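Local coordinates for tailspike protein (Siphovirus 9NA, PDB 3RIQ) that binds Salmonella lipopolysaccharide as the phage's receptor-recognising tailspike and probably cleaves its polysaccharide as an endorhamnosidase, at residues 248-253 and 280-285; 261-266 and 306-311. All blocks are in the same frame, centred on the assembly; numbering follows the deposited sequence.

Both contacts join neighbouring coils of the right-handed beta-helix, and their centres lie about 10 Å apart. The segments alternate along the chain, 248-253, 261-266, 280-285 and 306-311, so each coil contributes one segment to contact 1 and then one to contact 2. Contact 1 pairs strands 249-250 and 281-282; contact 2 pairs the loops leading into strands 266-273 and 311-318. They also touch directly: Asp285 OD1 forms a salt bridge of 2.8 Å with Arg261 NE, and Val282 CG1 packs 3.3 Å from His310 CD2. The two contacts therefore tie the same pair of coils together at successive places around the helix circumference.

Contact 1 (248-253 and 280-285); sequences VKTYQN and IDVNAD
Lys249 and Asp281 form a parallel bridge between strands 249-250 and 281-282, short strands on neighbouring coils of the beta-helix, and polar side chains extend the pairing beyond it. The segments run only 5° apart, with the CA atoms of Lys249 and Asp281 separated by 4.8 Å. Asp281 supplies both backbone bonds of the bridge: its N donates to Val248 O at 3.0 Å, and its O accepts from Thr250 N at 3.0 Å, so one residue grips both neighbours of its partner, as parallel pairing requires.

Past the strands, Asn283 O becomes the shared acceptor. Thr250 OG1 donates to Asn283 O at 2.9 Å, while Gln252 NE2 reaches Asn283 O at 3.3 Å from the opposite face of the carbonyl plane. The bend in the Gln252 chain (chi2 108°) sets CD off an extended course, and the amide meets the Asp281 side chain tip to tip. There NE2 of Gln252 donates to OD2 of Asp281 at 3.0 Å from above the carboxylate plane, the two flat groups being turned 49° from each other. A water bridges Gln252 OE1 to the same OD2, and the other oxygen, Asp281 OD1, accepts from Asn283 ND2 at 2.8 Å. Bonds at both oxygens should restrict rotation of this buried carboxylate. The extended methylene chain of Lys249 runs alongside it. Farther on, Asn253 N donates to Ala284 O at 3.1 Å and resumes the backbone pairing.

Strand 249-250 continues the ladder to strand 220-223, through Lys249 and Phe222, and Ile280 extends it the other way to Trp326. Val248 and Ile280 lie side by side, and with Thr250 and Val282 they pack inside the coil against Phe267 and Ile270 of strand 266-273 and Ile312 of strand 311-318.

Contact 2 (261-266 and 306-311); sequences RNYRLV and LPTQHI
His310 lies side by side with Leu265 where two loops lead into parallel strands on successive coils of the right-handed beta-helix. At the edge of the imidazole, Leu265 N donates to ND1 of His310 at 3.0 Å, in the ring plane and nearly straight (166°). His310 CG stands beside its own backbone N, anti to the carbonyl carbon (chi1 -62°). Thr308 O sits 4.0 Å above the plane of the His310 ring, over its centre. That same Thr308 O accepts from Arg264 N at 2.7 Å.

Tyr263 comes in differently. Its ring presents an edge to the Pro307 carbonyl, CD1 of Tyr263 lying 3.4 Å from Pro307 O near the ring plane. The Tyr263 side chain crosses that of Leu306 at about a right angle, OH of Tyr263 touching CD2 of Leu306 at 3.5 Å. The other methyl, CD1 of Leu306, packs 3.4 Å from CD of Arg261, whose chain also crosses at about a right angle. Arg264 and Gln309 instead point the same way, with their flat ends inclined by 45°; both take left-handed backbone angles in the turns before the strands. Beyond them, Ile311 N donates to Leu265 O at 3.0 Å, and Val266 and Ile311 begin the parallel strand pairing.

The polar ends are paired beyond the two segments: Arg261 also with Glu254, Arg264 with Asp226 and Asp229, Tyr263 OH with Asp295. The Leu265 N-H pointing at ND1 implies that ND1 is unprotonated, so a neutral ring would probably carry its proton on NE2, with His310 serving as a side-chain acceptor for a backbone N-H just before the strands pair.

Contact 1 (248-253 and 280-285)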
# COMPACT_ATOMS: atom_id res chain seq x y z
N VAL A 248 -2.30 18.58 -5.14
CA VAL A 248 -3.47 19.09 -4.42
C VAL A 248 -2.89 20.04 -3.36
O VAL A 248 -1.70 19.97 -3.01
CB VAL A 248 -4.31 17.98 -3.72
CG1 VAL A 248 -4.89 16.99 -4.75
CG2 VAL A 248 -3.50 17.25 -2.61
N LYS A 249 -3.73 20.89 -2.80
CA LYS A 249 -3.23 21.91 -1.85
C LYS A 249 -4.22 22.28 -0.77
O LYS A 249 -5.42 22.46 -1.06
CB LYS A 249 -2.90 23.21 -2.64
CG LYS A 249 -2.39 24.37 -1.78
CD LYS A 249 -1.87 25.54 -2.63
CE LYS A 249 -1.55 26.72 -1.73
NZ LYS A 249 -1.23 28.02 -2.47
N THR A 250 -3.71 22.41 0.46
CA THR A 250 -4.44 23.09 1.53
C THR A 250 -3.87 24.51 1.60
O THR A 250 -2.67 24.70 1.71
CB THR A 250 -4.29 22.36 2.87
OG1 THR A 250 -2.90 22.18 3.19
CG2 THR A 250 -4.96 21.00 2.81
N TYR A 251 -4.74 25.50 1.50
CA TYR A 251 -4.29 26.90 1.51
C TYR A 251 -3.62 27.24 2.85
O TYR A 251 -3.95 26.71 3.91
CB TYR A 251 -5.50 27.85 1.23
CG TYR A 251 -5.13 29.20 0.59
CD1 TYR A 251 -5.12 29.36 -0.78
CD2 TYR A 251 -4.82 30.30 1.38
CE1 TYR A 251 -4.77 30.58 -1.35
CE2 TYR A 251 -4.47 31.50 0.82
CZ TYR A 251 -4.46 31.64 -0.53
OH TYR A 251 -4.14 32.87 -1.11
N GLN A 252 -2.67 28.18 2.78
CA GLN A 252 -1.95 28.70 3.95
C GLN A 252 -2.31 30.13 4.34
O GLN A 252 -2.67 30.94 3.52
CB GLN A 252 -0.45 28.61 3.72
CG GLN A 252 0.07 27.16 3.54
CD GLN A 252 0.48 26.83 2.14
OE1 GLN A 252 1.21 27.59 1.51
NE2 GLN A 252 0.06 25.72 1.65
N ASN A 253 -2.16 30.44 5.62
CA ASN A 253 -2.30 31.81 6.11
C ASN A 253 -3.72 32.37 5.91
O ASN A 253 -4.65 31.64 6.10
CB ASN A 253 -1.19 32.71 5.55
CG ASN A 253 0.23 32.23 5.92
OD1 ASN A 253 0.43 31.18 6.51
ND2 ASN A 253 1.22 33.03 5.56
N ILE A 280 2.30 17.04 -3.40
CA ILE A 280 1.15 17.49 -2.63
C ILE A 280 1.68 18.63 -1.76
O ILE A 280 2.86 18.61 -1.38
CB ILE A 280 0.51 16.36 -1.74
CG1 ILE A 280 1.48 15.85 -0.66
CG2 ILE A 280 -0.01 15.23 -2.61
CD1 ILE A 280 0.86 14.81 0.27
N ASP A 281 0.82 19.60 -1.46
CA ASP A 281 1.20 20.72 -0.56
C ASP A 281 0.16 20.73 0.55
O ASP A 281 -0.90 21.36 0.41
CB ASP A 281 1.17 22.07 -1.32
CG ASP A 281 1.37 23.26 -0.39
OD1 ASP A 281 1.74 23.03 0.79
OD2 ASP A 281 1.20 24.42 -0.86
N VAL A 282 0.44 20.01 1.63
CA VAL A 282 -0.51 19.94 2.75
C VAL A 282 0.09 20.77 3.89
O VAL A 282 0.40 20.24 4.96
CB VAL A 282 -0.82 18.48 3.15
CG1 VAL A 282 -1.93 18.43 4.22
CG2 VAL A 282 -1.30 17.68 1.92
N ASN A 283 0.32 22.06 3.62
CA ASN A 283 0.81 22.99 4.63
C ASN A 283 -0.28 23.95 5.08
O ASN A 283 -1.21 24.27 4.31
CB ASN A 283 1.98 23.81 4.05
CG ASN A 283 3.26 22.99 3.93
OD1 ASN A 283 4.16 23.09 4.79
ND2 ASN A 283 3.36 22.16 2.89
N ALA A 284 -0.14 24.46 6.30
CA ALA A 284 -1.10 25.43 6.85
C ALA A 284 -0.47 26.81 7.10
O ALA A 284 -1.15 27.81 6.91
CB ALA A 284 -1.72 24.89 8.14
N ASP A 285 0.81 26.86 7.51
CA ASP A 285 1.54 28.12 7.66
C ASP A 285 2.58 28.25 6.55
O ASP A 285 3.21 27.25 6.15
CB ASP A 285 2.25 28.18 9.02
CG ASP A 285 1.31 28.33 10.19
OD1 ASP A 285 0.26 29.01 10.05
OD2 ASP A 285 1.60 27.73 11.25
O HOH W 1 -4.11 24.44 5.59
O HOH W 2 3.29 26.00 0.40

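Contact 2 (261-266 and 306-311)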
# COMPACT_ATOMS: atom_id res chain seq x y z
N ARG A 261 -6.79 28.31 6.41
CA ARG A 261 -6.13 27.03 6.70
C ARG A 261 -7.14 25.88 6.79
O ARG A 261 -8.34 26.08 6.62
CB ARG A 261 -5.34 27.17 8.00
CG ARG A 261 -4.19 28.20 7.88
CD ARG A 261 -3.58 28.41 9.25
NE ARG A 261 -2.43 29.33 9.27
CZ ARG A 261 -2.52 30.65 9.43
NH1 ARG A 261 -3.71 31.26 9.54
NH2 ARG A 261 -1.40 31.38 9.48
N ASN A 262 -6.64 24.67 7.04
CA ASN A 262 -7.46 23.46 6.95
C ASN A 262 -7.02 22.40 7.94
O ASN A 262 -5.84 22.33 8.26
CB ASN A 262 -7.39 22.87 5.53
CG ASN A 262 -7.78 23.88 4.48
OD1 ASN A 262 -8.96 23.97 4.11
ND2 ASN A 262 -6.80 24.66 3.99
N TYR A 263 -7.97 21.56 8.36
CA TYR A 263 -7.79 20.59 9.42
C TYR A 263 -8.46 19.28 9.13
O TYR A 263 -9.52 19.25 8.48
CB TYR A 263 -8.38 21.11 10.77
CG TYR A 263 -7.60 22.25 11.37
CD1 TYR A 263 -6.61 22.02 12.33
CD2 TYR A 263 -7.83 23.57 10.97
CE1 TYR A 263 -5.86 23.06 12.86
CE2 TYR A 263 -7.10 24.63 11.51
CZ TYR A 263 -6.10 24.36 12.46
OH TYR A 263 -5.37 25.37 12.98
N ARG A 264 -7.85 18.19 9.60
CA ARG A 264 -8.56 16.92 9.68
C ARG A 264 -9.16 16.39 8.36
O ARG A 264 -10.33 15.95 8.30
CB ARG A 264 -9.61 16.97 10.81
CG ARG A 264 -8.91 17.07 12.17
CD ARG A 264 -9.88 17.10 13.35
NE ARG A 264 -10.76 18.26 13.39
CZ ARG A 264 -11.40 18.68 14.48
NH1 ARG A 264 -11.29 18.01 15.63
NH2 ARG A 264 -12.17 19.76 14.43
N LEU A 265 -8.38 16.49 7.28
CA LEU A 265 -8.80 15.96 5.98
C LEU A 265 -8.09 14.63 5.72
O LEU A 265 -7.10 14.29 6.41
CB LEU A 265 -8.46 16.96 4.86
CG LEU A 265 -9.18 18.32 5.04
CD1 LEU A 265 -8.65 19.34 4.00
CD2 LEU A 265 -10.71 18.19 4.88
N VAL A 266 -8.59 13.89 4.72
CA VAL A 266 -7.96 12.65 4.27
C VAL A 266 -7.53 12.80 2.82
O VAL A 266 -8.34 13.22 1.96
CB VAL A 266 -8.94 11.46 4.37
CG1 VAL A 266 -8.27 10.17 3.80
CG2 VAL A 266 -9.39 11.23 5.81
N LEU A 306 0.66 23.84 13.81
CA LEU A 306 -0.77 23.70 14.10
C LEU A 306 -1.15 22.23 14.18
O LEU A 306 -0.60 21.41 13.42
CB LEU A 306 -1.62 24.39 13.01
CG LEU A 306 -1.56 25.93 13.03
CD1 LEU A 306 -2.06 26.56 11.72
CD2 LEU A 306 -2.35 26.45 14.27
N PRO A 307 -2.15 21.88 15.02
CA PRO A 307 -2.55 20.48 15.12
C PRO A 307 -3.52 20.07 13.99
O PRO A 307 -4.71 19.84 14.20
CB PRO A 307 -3.16 20.39 16.52
CG PRO A 307 -3.88 21.76 16.67
CD PRO A 307 -2.91 22.73 15.96
N THR A 308 -2.99 20.01 12.79
CA THR A 308 -3.83 19.77 11.62
C THR A 308 -4.43 18.37 11.59
O THR A 308 -5.54 18.20 11.07
CB THR A 308 -3.09 20.10 10.32
OG1 THR A 308 -1.78 19.49 10.35
CG2 THR A 308 -2.91 21.62 10.20
N GLN A 309 -3.71 17.34 12.09
CA GLN A 309 -4.28 15.96 12.18
C GLN A 309 -4.82 15.46 10.84
O GLN A 309 -5.86 14.83 10.79
CB GLN A 309 -5.41 15.91 13.22
CG GLN A 309 -4.96 16.09 14.69
CD GLN A 309 -6.02 15.52 15.66
OE1 GLN A 309 -6.19 14.29 15.77
NE2 GLN A 309 -6.76 16.40 16.31
N HIS A 310 -4.12 15.74 9.74
CA HIS A 310 -4.49 15.15 8.47
C HIS A 310 -4.04 13.69 8.44
O HIS A 310 -3.12 13.27 9.16
CB HIS A 310 -3.86 15.91 7.31
CG HIS A 310 -4.29 17.34 7.20
ND1 HIS A 310 -5.62 17.72 7.06
CD2 HIS A 310 -3.56 18.48 7.13
CE1 HIS A 310 -5.68 19.04 6.93
NE2 HIS A 310 -4.44 19.52 6.98
N ILE A 311 -4.70 12.92 7.57
CA ILE A 311 -4.26 11.59 7.18
C ILE A 311 -3.86 11.64 5.72
O ILE A 311 -4.67 12.04 4.85
CB ILE A 311 -5.38 10.53 7.41
CG1 ILE A 311 -5.79 10.50 8.89
CG2 ILE A 311 -4.96 9.16 6.85
CD1 ILE A 311 -7.02 9.56 9.21